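Long-range contacts in cleavage stimulation factor 77 (Encephalitozoon cuniculi, PDB 2UY1), which probably serves as a HAT-repeat scaffold in the 3'-end processing of messenger RNA precursors and may bind mRNA: residues Arg177-Glu182 with Glu433-Arg438; Arg197-His202 with Ser220-Gly225. All coordinates share one frame; numbering follows the deposited sequence.

Overall arrangement
Contacts 1 and 2 lie side by side in an all-helical chain, their centres about 12 Å apart. Helices 173-184, 193-208 and 213-225 follow one another in sequence. Contact 2 joins the second and third of these and is local, its segments only 18 residues apart. Contact 1 spans 251 residues and sets helix 434-446, late in the chain, against helix 173-184, so both segments of contact 2 fall between those of contact 1. The two sites meet through helices 173-184 and 193-208, where Glu182 OE1 bonds to Arg197 NE at 2.9 Å in a salt bridge. Helix 434-446, the last in the model, rests on a run of earlier helices, touching 173-184 and 213-225.

Contact 1. Residues Arg177-Glu182 with Glu433-Arg438; sequences RLIDLE and EGILGR
Asp180 and the first turn of helix 434-446 share a water held by three bonds. It donates to Asp180 OD2 at 2.6 Å and to Glu433 O at 2.7 Å. It also accepts from Leu436 N at 3.0 Å. The other carboxylate oxygen, Asp180 OD1, takes the backbone N-H of Ile435 at 3.0 Å on its syn lone pair, in a bent bond of 138°. Both oxygens are therefore used at the N-terminal end of the helix, where the helix dipole would probably favour the deprotonated acid. Gly434 brings the backbones close, its bare CA lying 3.5 Å from Asp180 OD1. In the alpha solenoid of the Suf family, related to TPR proteins, this contact lays a late helix against a much earlier one. Beside the polar bridge the apolar part is small. With CG1 of Ile435 anti to the backbone N (chi1 -170°), CG2 sits between N and the carbonyl carbon; this methyl meets Ile179 CG2 at 3.9 Å and lies 3.6 Å from Asp180 OD1. Phe218 of helix 213-225 touches both isoleucines, and further along the helix Arg438 forms a salt bridge with an acidic side chain of a neighbouring chain.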
# COMPACT_ATOMS: atom_id res chain seq x y z
N ARG B 177 -13.05 -19.33 21.39
CA ARG B 177 -12.28 -20.57 21.32
C ARG B 177 -12.96 -21.77 22.01
O ARG B 177 -13.03 -22.86 21.45
CB ARG B 177 -10.88 -20.35 21.88
CG ARG B 177 -9.87 -19.79 20.87
CD ARG B 177 -8.51 -19.62 21.50
NE ARG B 177 -7.62 -18.80 20.67
CZ ARG B 177 -7.13 -17.60 21.02
NH1 ARG B 177 -7.42 -17.06 22.20
NH2 ARG B 177 -6.33 -16.95 20.19
N LEU B 178 -13.47 -21.53 23.22
CA LEU B 178 -14.22 -22.55 23.97
C LEU B 178 -15.45 -23.05 23.21
O LEU B 178 -15.65 -24.27 23.06
CB LEU B 178 -14.60 -22.06 25.37
CG LEU B 178 -15.48 -22.94 26.30
CD1 LEU B 178 -14.71 -24.20 26.78
CD2 LEU B 178 -16.00 -22.17 27.51
N ILE B 179 -16.27 -22.10 22.76
CA ILE B 179 -17.43 -22.40 21.94
C ILE B 179 -17.10 -23.32 20.77
O ILE B 179 -17.75 -24.38 20.61
CB ILE B 179 -18.13 -21.09 21.41
CG1 ILE B 179 -18.97 -20.45 22.52
CG2 ILE B 179 -19.04 -21.39 20.16
CD1 ILE B 179 -19.36 -19.00 22.25
N ASP B 180 -16.12 -22.91 19.96
CA ASP B 180 -15.67 -23.70 18.79
C ASP B 180 -15.21 -25.13 19.13
O ASP B 180 -15.57 -26.07 18.44
CB ASP B 180 -14.53 -22.98 18.06
CG ASP B 180 -14.92 -21.62 17.51
OD1 ASP B 180 -16.05 -21.45 16.97
OD2 ASP B 180 -14.07 -20.71 17.62
N LEU B 181 -14.39 -25.27 20.17
CA LEU B 181 -13.93 -26.57 20.68
C LEU B 181 -15.10 -27.50 21.06
O LEU B 181 -15.08 -28.68 20.69
CB LEU B 181 -12.97 -26.39 21.89
CG LEU B 181 -12.66 -27.59 22.83
CD1 LEU B 181 -11.44 -28.29 22.39
CD2 LEU B 181 -12.52 -27.18 24.28
N GLU B 182 -16.09 -26.97 21.80
CA GLU B 182 -17.30 -27.71 22.20
C GLU B 182 -18.27 -28.01 21.06
O GLU B 182 -18.97 -29.04 21.08
CB GLU B 182 -18.06 -26.98 23.32
CG GLU B 182 -17.42 -27.07 24.71
CD GLU B 182 -17.33 -28.49 25.28
OE1 GLU B 182 -18.17 -29.36 24.94
OE2 GLU B 182 -16.42 -28.74 26.10
N GLU B 433 -11.04 -16.87 12.77
CA GLU B 433 -11.51 -18.22 12.56
C GLU B 433 -12.72 -18.57 13.48
O GLU B 433 -12.95 -17.92 14.46
CB GLU B 433 -10.35 -19.17 12.90
CG GLU B 433 -10.86 -20.59 12.91
CD GLU B 433 -9.84 -21.71 12.99
OE1 GLU B 433 -8.61 -21.43 13.14
OE2 GLU B 433 -10.34 -22.87 12.87
N GLY B 434 -13.46 -19.64 13.20
CA GLY B 434 -14.56 -20.07 14.10
C GLY B 434 -15.66 -19.01 14.24
O GLY B 434 -15.95 -18.30 13.29
N ILE B 435 -16.26 -18.90 15.44
CA ILE B 435 -17.41 -18.01 15.60
C ILE B 435 -17.02 -16.52 15.67
O ILE B 435 -17.83 -15.62 15.32
CB ILE B 435 -18.35 -18.46 16.78
CG1 ILE B 435 -19.65 -17.65 16.74
CG2 ILE B 435 -17.61 -18.41 18.13
CD1 ILE B 435 -20.70 -18.18 15.76
N LEU B 436 -15.80 -16.23 16.08
CA LEU B 436 -15.28 -14.85 15.99
C LEU B 436 -14.97 -14.45 14.53
O LEU B 436 -15.20 -13.34 14.14
CB LEU B 436 -14.04 -14.71 16.86
CG LEU B 436 -13.39 -13.35 17.16
CD1 LEU B 436 -14.35 -12.29 17.65
CD2 LEU B 436 -12.26 -13.54 18.16
N GLY B 437 -14.42 -15.37 13.77
CA GLY B 437 -14.38 -15.31 12.31
C GLY B 437 -15.69 -14.91 11.69
O GLY B 437 -15.74 -13.97 10.87
N ARG B 438 -16.77 -15.59 12.10
CA ARG B 438 -18.12 -15.30 11.63
C ARG B 438 -18.56 -13.86 11.94
O ARG B 438 -19.12 -13.17 11.10
CB ARG B 438 -19.12 -16.32 12.20
CG ARG B 438 -19.04 -17.65 11.48
CD ARG B 438 -19.78 -18.76 12.18
NE ARG B 438 -19.46 -20.08 11.60
CZ ARG B 438 -20.12 -20.68 10.60
NH1 ARG B 438 -21.17 -20.08 10.00
NH2 ARG B 438 -19.75 -21.90 10.20
O HOH W 1 -13.69 -18.17 17.06

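Contact 2. Residues Arg197-His202 with Ser220-Gly225; sequences RMHFIH and SEYLIG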
# COMPACT_ATOMS: atom_id res chain seq x y z
N ARG B 197 -25.49 -28.65 27.04
CA ARG B 197 -24.14 -28.19 27.30
C ARG B 197 -23.83 -26.84 26.64
O ARG B 197 -23.13 -26.01 27.22
CB ARG B 197 -23.10 -29.23 26.87
CG ARG B 197 -21.62 -28.76 27.17
CD ARG B 197 -20.64 -29.93 27.38
NE ARG B 197 -19.28 -29.46 27.64
CZ ARG B 197 -18.79 -29.16 28.84
NH1 ARG B 197 -19.57 -29.26 29.94
NH2 ARG B 197 -17.54 -28.73 28.95
N MET B 198 -24.31 -26.66 25.43
CA MET B 198 -24.00 -25.46 24.62
C MET B 198 -24.77 -24.22 25.12
O MET B 198 -24.27 -23.08 25.08
CB MET B 198 -24.34 -25.72 23.13
CG MET B 198 -23.34 -26.65 22.37
SD MET B 198 -21.61 -26.38 22.78
CE MET B 198 -21.37 -24.66 22.28
N HIS B 199 -26.00 -24.44 25.59
CA HIS B 199 -26.79 -23.37 26.20
C HIS B 199 -26.06 -22.83 27.41
O HIS B 199 -25.87 -21.63 27.51
CB HIS B 199 -28.18 -23.87 26.59
CG HIS B 199 -29.11 -24.07 25.42
ND1 HIS B 199 -29.41 -23.06 24.53
CD2 HIS B 199 -29.84 -25.14 25.03
CE1 HIS B 199 -30.28 -23.51 23.63
NE2 HIS B 199 -30.55 -24.77 23.92
N PHE B 200 -25.58 -23.71 28.29
CA PHE B 200 -24.87 -23.29 29.50
C PHE B 200 -23.68 -22.43 29.15
O PHE B 200 -23.47 -21.36 29.74
CB PHE B 200 -24.38 -24.48 30.37
CG PHE B 200 -23.37 -24.07 31.37
CD1 PHE B 200 -23.77 -23.54 32.59
CD2 PHE B 200 -22.03 -24.15 31.09
CE1 PHE B 200 -22.83 -23.11 33.50
CE2 PHE B 200 -21.06 -23.73 32.01
CZ PHE B 200 -21.46 -23.23 33.21
N ILE B 201 -22.86 -22.93 28.21
CA ILE B 201 -21.62 -22.24 27.83
C ILE B 201 -21.93 -20.84 27.31
O ILE B 201 -21.33 -19.88 27.78
CB ILE B 201 -20.75 -23.14 26.84
CG1 ILE B 201 -20.11 -24.31 27.62
CG2 ILE B 201 -19.74 -22.33 26.05
CD1 ILE B 201 -19.18 -25.24 26.80
N HIS B 202 -22.89 -20.70 26.39
CA HIS B 202 -23.24 -19.38 25.82
C HIS B 202 -23.86 -18.43 26.88
O HIS B 202 -23.54 -17.24 26.93
CB HIS B 202 -24.24 -19.52 24.67
CG HIS B 202 -23.64 -20.02 23.38
ND1 HIS B 202 -23.67 -21.35 23.01
CD2 HIS B 202 -23.01 -19.36 22.38
CE1 HIS B 202 -23.04 -21.50 21.86
NE2 HIS B 202 -22.64 -20.31 21.44
N SER B 220 -26.72 -15.97 19.38
CA SER B 220 -27.75 -15.81 18.36
C SER B 220 -27.49 -16.77 17.18
O SER B 220 -28.41 -17.46 16.70
CB SER B 220 -27.76 -14.34 17.88
OG SER B 220 -28.61 -14.17 16.74
N GLU B 221 -26.23 -16.79 16.73
CA GLU B 221 -25.81 -17.61 15.58
C GLU B 221 -25.94 -19.08 15.91
O GLU B 221 -26.50 -19.81 15.13
CB GLU B 221 -24.40 -17.30 15.12
CG GLU B 221 -24.26 -16.01 14.27
CD GLU B 221 -25.06 -16.00 12.97
OE1 GLU B 221 -24.68 -16.71 12.00
OE2 GLU B 221 -26.04 -15.23 12.88
N TYR B 222 -25.49 -19.48 17.09
CA TYR B 222 -25.68 -20.85 17.55
C TYR B 222 -27.16 -21.22 17.53
O TYR B 222 -27.55 -22.27 17.01
CB TYR B 222 -25.11 -21.05 18.95
CG TYR B 222 -25.54 -22.37 19.50
CD1 TYR B 222 -24.98 -23.56 19.02
CD2 TYR B 222 -26.52 -22.46 20.49
CE1 TYR B 222 -25.37 -24.82 19.52
CE2 TYR B 222 -26.91 -23.70 21.00
CZ TYR B 222 -26.34 -24.87 20.51
OH TYR B 222 -26.75 -26.10 21.00
N LEU B 223 -27.99 -20.34 18.07
CA LEU B 223 -29.42 -20.60 18.21
C LEU B 223 -30.10 -20.71 16.86
O LEU B 223 -30.99 -21.53 16.70
CB LEU B 223 -30.09 -19.49 19.00
CG LEU B 223 -29.97 -19.66 20.51
CD1 LEU B 223 -30.56 -18.41 21.16
CD2 LEU B 223 -30.61 -20.97 21.07
N ILE B 224 -29.65 -19.89 15.90
CA ILE B 224 -30.19 -19.89 14.52
C ILE B 224 -29.87 -21.23 13.85
O ILE B 224 -30.67 -21.78 13.13
CB ILE B 224 -29.64 -18.68 13.70
CG1 ILE B 224 -30.23 -17.34 14.19
CG2 ILE B 224 -29.86 -18.85 12.20
CD1 ILE B 224 -29.85 -16.09 13.32
N GLY B 225 -28.70 -21.78 14.15
CA GLY B 225 -28.23 -22.99 13.46
C GLY B 225 -28.89 -24.23 14.00
O GLY B 225 -28.96 -25.25 13.31
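Tyr222 sends its CG anti to the backbone N (chi1 170°), whereas Met198, His199 and His202 all place CG anti to the carbonyl carbon, and from these starting positions the tyrosine ring comes to touch all three side chains. The two segments belong to successive helices, 193-208 and 213-225, that run antiparallel as a helical hairpin, the building unit of HAT and TPR solenoids. The axes of the two segments come to 11.2 Å at their closest, a spacing bridged by the aromatic cluster of His199, His202 and Tyr222 together with Met198 and Leu223. The two histidines meet the phenol ring in different ways. Tyr222 turns an edge toward the face of His199 in a T-shaped pair, with planes at 84° and centroids 6.0 Å apart. The His202 ring lies nearly parallel to it, at 19°, but slid so far that the rings barely overlap; His202 CE1 meets Tyr222 CG at 3.5 Å. At the far end of the phenol, Met198 packs tightly, its CB only 3.2 Å from Tyr222 OH, and its chain then bends at chi2 and chi3. Leu223 adds its CD2 methyl at the edge of the His199 imidazole, in the ring plane, 3.6 Å from His199 CE1. Outside the segments the rotation of His199 is fixed at both nitrogens, ND1 bonding to Tyr219 OH and NE2 to Glu195 OE2. The Tyr219 ring also meets that of His202, their planes nearly parallel, while Ile179 of helix 173-184 packs on His202. The orientation of His202 is set within its own helix: ND1 donates to Met198 O at 2.8 Å from above the carbonyl plane, and the backbone N of His202 reaches the same oxygen from the opposite face at 3.0 Å.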